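Long-range contacts in viral structural protein 4 (Bombyx mori cytoplasmic polyhedrosis virus, PDB 6TZ0), which binds GTP and probably serves as a nucleotide-binding cofactor of the viral RNA-dependent RNA polymerase during transcription inside the virus particle: residues 384-389 against 416-421; 420-425 against 524-529. All coordinates share one frame; numbering follows the deposited sequence.

How the contacts relate
Both contacts are built on helix 417-427, and their centres lie 11 Å apart. Along the chain, contact 1 sets the first turn of that helix against helix 385-393, which follows the outermost strand 378-381 of the parallel sheet; contact 2 then takes the next turns and packs them on helix 524-537, about a hundred residues further on. Gln-420 and Lys-421 belong to both. A probable, weak hydrogen bond from Gln-527 NE2 to Glu-419 OE2 (3.3 Å) stitches the two together. Lys-355, seen binding GTP in this protein, has its side chain about 4 Å from that of Asp-384 and about 7 Å from that of Val-526, so this helical layer borders the nucleotide site.

Contact 1 (384-389 against 416-421); sequences DAYGRW and SYYEQK
Gly-387 O takes a hydrogen bond from Tyr-417 N, at 3.2 Å, and this is what ties the two backbones together. The bond is bent, with an angle of 139° at the hydrogen, and the donor sits above the carbonyl plane, 59° out of it. The N-H belongs to the first turn of helix 417-427, so a carbonyl of one helix meets the amino end of another.

Ser-416, the N-cap residue, lies alongside. Its OG is anti to its own backbone N (chi1 177°) and rests on the bare backbone of the glycine, 3.3 Å from Gly-387 CA. With no side chain in between, the chains come close: the CA atoms of Arg-388 and Ser-416 are 4.4 Å apart.

To one side of this backbone meeting, two tyrosines touch. Tyr-418 OH reaches the edge of the Tyr-386 ring, near its plane, 3.6 Å from Tyr-386 CE2, while the two side chains pass obliquely. Tyr-386 OH is itself held by His-466 O and Gln-459 OE1, and helix 468-476 packs against both rings.

On the flank away from the tyrosines, Asp-384 and Glu-419 bring like charges together, Asp-384 OD2 being 4.1 Å from Glu-419 OE2, with the side chains crossing at about a right angle. Arg-388 NH2 forms a long salt bridge to Asp-384 OD2 (3.8 Å) that rests on charge alone, the oxygen lying well out of the guanidinium plane; Arg-388 NE goes to Asn-414 O. The positive charge of Arg-388 probably eases the repulsion between the carboxylates.

Asp-384, at the start of helix 385-393 just after edge strand 378-381, borders the Walker A-like loop with the GTP-binding residues Lys-355 and Lys-359. The parallel sheet with this loop is consistent with a P-loop NTPase fold.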
# COMPACT_ATOMS: atom_id res chain seq x y z
N ASP B 384 4.69 -37.57 8.47
CA ASP B 384 5.20 -37.89 9.80
C ASP B 384 6.72 -37.88 9.84
O ASP B 384 7.32 -38.63 10.59
CB ASP B 384 4.67 -39.24 10.26
CG ASP B 384 3.19 -39.23 10.58
OD1 ASP B 384 2.68 -38.17 10.98
OD2 ASP B 384 2.54 -40.28 10.42
N ALA B 385 7.36 -37.03 9.04
CA ALA B 385 8.82 -37.05 8.97
C ALA B 385 9.45 -36.41 10.19
O ALA B 385 10.35 -36.99 10.82
CB ALA B 385 9.29 -36.37 7.69
N TYR B 386 8.99 -35.21 10.55
CA TYR B 386 9.50 -34.52 11.72
C TYR B 386 9.14 -35.25 13.01
O TYR B 386 9.94 -35.24 13.95
CB TYR B 386 8.96 -33.09 11.77
CG TYR B 386 9.37 -32.32 12.99
CD1 TYR B 386 10.67 -31.90 13.15
CD2 TYR B 386 8.45 -32.01 13.98
CE1 TYR B 386 11.05 -31.20 14.27
CE2 TYR B 386 8.82 -31.31 15.11
CZ TYR B 386 10.13 -30.90 15.24
OH TYR B 386 10.50 -30.20 16.35
N GLY B 387 7.98 -35.90 13.05
CA GLY B 387 7.61 -36.65 14.23
C GLY B 387 8.48 -37.87 14.45
O GLY B 387 8.95 -38.12 15.57
N ARG B 388 8.73 -38.64 13.39
CA ARG B 388 9.59 -39.81 13.52
C ARG B 388 11.06 -39.43 13.67
O ARG B 388 11.84 -40.24 14.15
CB ARG B 388 9.41 -40.73 12.31
CG ARG B 388 8.02 -41.34 12.20
CD ARG B 388 7.98 -42.36 11.09
NE ARG B 388 6.67 -42.96 10.87
CZ ARG B 388 5.88 -42.67 9.84
NH1 ARG B 388 6.30 -41.83 8.91
NH2 ARG B 388 4.71 -43.27 9.72
N TRP B 389 11.43 -38.22 13.26
CA TRP B 389 12.77 -37.72 13.56
C TRP B 389 12.91 -37.35 15.03
O TRP B 389 13.86 -37.75 15.70
CB TRP B 389 13.06 -36.50 12.69
CG TRP B 389 14.39 -35.89 12.93
CD1 TRP B 389 15.60 -36.34 12.49
CD2 TRP B 389 14.66 -34.72 13.71
NE1 TRP B 389 16.60 -35.51 12.92
CE2 TRP B 389 16.05 -34.51 13.68
CE3 TRP B 389 13.86 -33.83 14.41
CZ2 TRP B 389 16.65 -33.44 14.33
CZ3 TRP B 389 14.45 -32.77 15.06
CH2 TRP B 389 15.83 -32.59 15.01
N SER B 416 5.84 -41.96 16.08
CA SER B 416 5.98 -40.52 16.01
C SER B 416 5.90 -39.90 17.40
O SER B 416 5.38 -40.49 18.34
CB SER B 416 4.90 -39.92 15.11
OG SER B 416 4.99 -38.51 15.08
N TYR B 417 6.45 -38.68 17.51
CA TYR B 417 6.47 -37.97 18.79
C TYR B 417 5.08 -37.50 19.19
O TYR B 417 4.68 -37.62 20.35
CB TYR B 417 7.44 -36.80 18.69
CG TYR B 417 7.55 -35.96 19.93
CD1 TYR B 417 8.26 -36.41 21.03
CD2 TYR B 417 6.97 -34.70 19.99
CE1 TYR B 417 8.37 -35.64 22.17
CE2 TYR B 417 7.07 -33.92 21.13
CZ TYR B 417 7.77 -34.40 22.21
OH TYR B 417 7.87 -33.62 23.34
N TYR B 418 4.33 -36.95 18.22
CA TYR B 418 2.99 -36.46 18.52
C TYR B 418 2.03 -37.59 18.84
O TYR B 418 1.08 -37.39 19.60
CB TYR B 418 2.46 -35.63 17.35
CG TYR B 418 3.26 -34.39 17.06
CD1 TYR B 418 3.30 -33.34 17.96
CD2 TYR B 418 3.92 -34.24 15.85
CE1 TYR B 418 4.01 -32.20 17.69
CE2 TYR B 418 4.63 -33.10 15.57
CZ TYR B 418 4.67 -32.08 16.49
OH TYR B 418 5.37 -30.94 16.21
N GLU B 419 2.27 -38.78 18.28
CA GLU B 419 1.44 -39.93 18.61
C GLU B 419 1.64 -40.35 20.06
O GLU B 419 0.68 -40.71 20.75
CB GLU B 419 1.76 -41.08 17.66
CG GLU B 419 1.43 -40.76 16.22
CD GLU B 419 1.78 -41.86 15.26
OE1 GLU B 419 2.41 -42.86 15.69
OE2 GLU B 419 1.45 -41.74 14.06
N GLN B 420 2.88 -40.28 20.54
CA GLN B 420 3.18 -40.58 21.93
C GLN B 420 2.55 -39.55 22.87
O GLN B 420 1.97 -39.92 23.90
CB GLN B 420 4.69 -40.63 22.12
CG GLN B 420 5.35 -41.76 21.36
CD GLN B 420 6.85 -41.66 21.35
OE1 GLN B 420 7.43 -40.70 21.85
NE2 GLN B 420 7.50 -42.66 20.77
N LYS B 421 2.65 -38.27 22.51
CA LYS B 421 2.05 -37.24 23.36
C LYS B 421 0.53 -37.33 23.38
O LYS B 421 -0.09 -37.18 24.44
CB LYS B 421 2.50 -35.85 22.90
CG LYS B 421 4.00 -35.66 22.89
CD LYS B 421 4.63 -35.84 24.27
CE LYS B 421 4.31 -34.69 25.19
NZ LYS B 421 5.03 -34.83 26.48

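Contact 2 (420-425 against 524-529); sequences QKASEL and GVVQLF
A steep helix-helix packing joins Ala-422, Ser-423 and Leu-425 of helix 417-427 to Val-526 and Phe-529 of helix 524-537, in the domain that holds the GTP-binding residues. The axes of the two short segments come within 9.5 Å and cross at 105°, not far from perpendicular, so each helix offers little more than one turn. Ala-422 and Leu-425, like Val-526 and Phe-529, are three residues apart and so share a face of their helix; Ser-423 adds to it at the border.

Val-526 uses both of its methyls. Its CG1, anti to the backbone N (chi1 -177°), meets Ala-422 CB at 4.0 Å, while CG2 presses on Ser-423 CB at 3.8 Å. The valine therefore spreads its two methyls over neighbouring residues of the facing helix, and the CA atoms of Ser-423 and Val-526 are 5.8 Å apart.

The contact is mainly carbon against carbon; Ser-423 OG also lies near Val-526 CG2 (4.1 Å). Helix 442-457 closes one side of the patch: Met-452 touches Ala-422 and Met-448 touches Phe-529. Upstream of helix 524-537 lie Arg-520, Gln-521 and Arg-522, seen to bind GTP.

Phe-529 completes the patch: Ala-422 CB sits at the ring edge, near its plane, 4.0 Å from Phe-529 CD2, while CE2 meets Leu-425 CD2 obliquely at 4.3 Å.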
# COMPACT_ATOMS: atom_id res chain seq x y z
N GLN B 420 2.88 -40.28 20.54
CA GLN B 420 3.18 -40.58 21.93
C GLN B 420 2.55 -39.55 22.87
O GLN B 420 1.97 -39.92 23.90
CB GLN B 420 4.69 -40.63 22.12
CG GLN B 420 5.35 -41.76 21.36
CD GLN B 420 6.85 -41.66 21.35
OE1 GLN B 420 7.43 -40.70 21.85
NE2 GLN B 420 7.50 -42.66 20.77
N LYS B 421 2.65 -38.27 22.51
CA LYS B 421 2.05 -37.24 23.36
C LYS B 421 0.53 -37.33 23.38
O LYS B 421 -0.09 -37.18 24.44
CB LYS B 421 2.50 -35.85 22.90
CG LYS B 421 4.00 -35.66 22.89
CD LYS B 421 4.63 -35.84 24.27
CE LYS B 421 4.31 -34.69 25.19
NZ LYS B 421 5.03 -34.83 26.48
N ALA B 422 -0.08 -37.63 22.23
CA ALA B 422 -1.53 -37.78 22.19
C ALA B 422 -1.99 -39.04 22.91
O ALA B 422 -3.06 -39.04 23.52
CB ALA B 422 -2.01 -37.79 20.74
N SER B 423 -1.19 -40.11 22.87
CA SER B 423 -1.56 -41.32 23.58
C SER B 423 -1.48 -41.13 25.09
O SER B 423 -2.35 -41.60 25.83
CB SER B 423 -0.67 -42.48 23.14
OG SER B 423 -1.02 -43.67 23.81
N GLU B 424 -0.46 -40.40 25.57
CA GLU B 424 -0.40 -40.06 26.98
C GLU B 424 -1.54 -39.14 27.39
O GLU B 424 -2.09 -39.27 28.49
CB GLU B 424 0.94 -39.41 27.30
CG GLU B 424 2.13 -40.34 27.18
CD GLU B 424 3.44 -39.63 27.45
OE1 GLU B 424 3.42 -38.40 27.64
OE2 GLU B 424 4.49 -40.31 27.46
N LEU B 425 -1.92 -38.23 26.50
CA LEU B 425 -3.03 -37.33 26.76
C LEU B 425 -4.36 -38.08 26.83
O LEU B 425 -5.25 -37.71 27.60
CB LEU B 425 -3.07 -36.26 25.68
CG LEU B 425 -4.00 -35.08 25.88
CD1 LEU B 425 -3.54 -34.32 27.09
CD2 LEU B 425 -3.97 -34.20 24.65
N GLY B 524 -5.60 -47.23 17.06
CA GLY B 524 -6.56 -46.52 16.23
C GLY B 524 -7.27 -45.38 16.93
O GLY B 524 -7.80 -44.49 16.26
N VAL B 525 -7.28 -45.39 18.26
CA VAL B 525 -7.88 -44.30 19.02
C VAL B 525 -7.05 -43.04 18.86
O VAL B 525 -7.58 -41.94 18.65
CB VAL B 525 -8.01 -44.69 20.50
CG1 VAL B 525 -8.88 -43.69 21.24
CG2 VAL B 525 -8.48 -46.10 20.63
N VAL B 526 -5.73 -43.19 18.98
CA VAL B 526 -4.80 -42.08 18.80
C VAL B 526 -4.87 -41.57 17.37
O VAL B 526 -4.80 -40.36 17.13
CB VAL B 526 -3.39 -42.54 19.18
CG1 VAL B 526 -2.39 -41.40 19.08
CG2 VAL B 526 -3.39 -43.16 20.56
N GLN B 527 -5.05 -42.48 16.42
CA GLN B 527 -5.13 -42.10 15.01
C GLN B 527 -6.40 -41.30 14.73
O GLN B 527 -6.35 -40.29 14.02
CB GLN B 527 -5.08 -43.36 14.15
CG GLN B 527 -3.75 -44.06 14.20
CD GLN B 527 -2.66 -43.26 13.55
OE1 GLN B 527 -2.85 -42.70 12.48
NE2 GLN B 527 -1.50 -43.20 14.19
N LEU B 528 -7.53 -41.73 15.29
CA LEU B 528 -8.78 -40.99 15.11
C LEU B 528 -8.73 -39.64 15.83
O LEU B 528 -9.24 -38.64 15.31
CB LEU B 528 -9.94 -41.83 15.60
CG LEU B 528 -11.34 -41.25 15.40
CD1 LEU B 528 -11.62 -41.06 13.93
CD2 LEU B 528 -12.34 -42.19 16.01
N PHE B 529 -8.09 -39.60 17.00
CA PHE B 529 -7.95 -38.36 17.75
C PHE B 529 -7.08 -37.36 17.00
O PHE B 529 -7.41 -36.16 16.93
CB PHE B 529 -7.38 -38.67 19.13
CG PHE B 529 -7.20 -37.46 20.00
CD1 PHE B 529 -8.29 -36.80 20.51
CD2 PHE B 529 -5.93 -37.02 20.33
CE1 PHE B 529 -8.13 -35.69 21.31
CE2 PHE B 529 -5.76 -35.92 21.14
CZ PHE B 529 -6.86 -35.26 21.63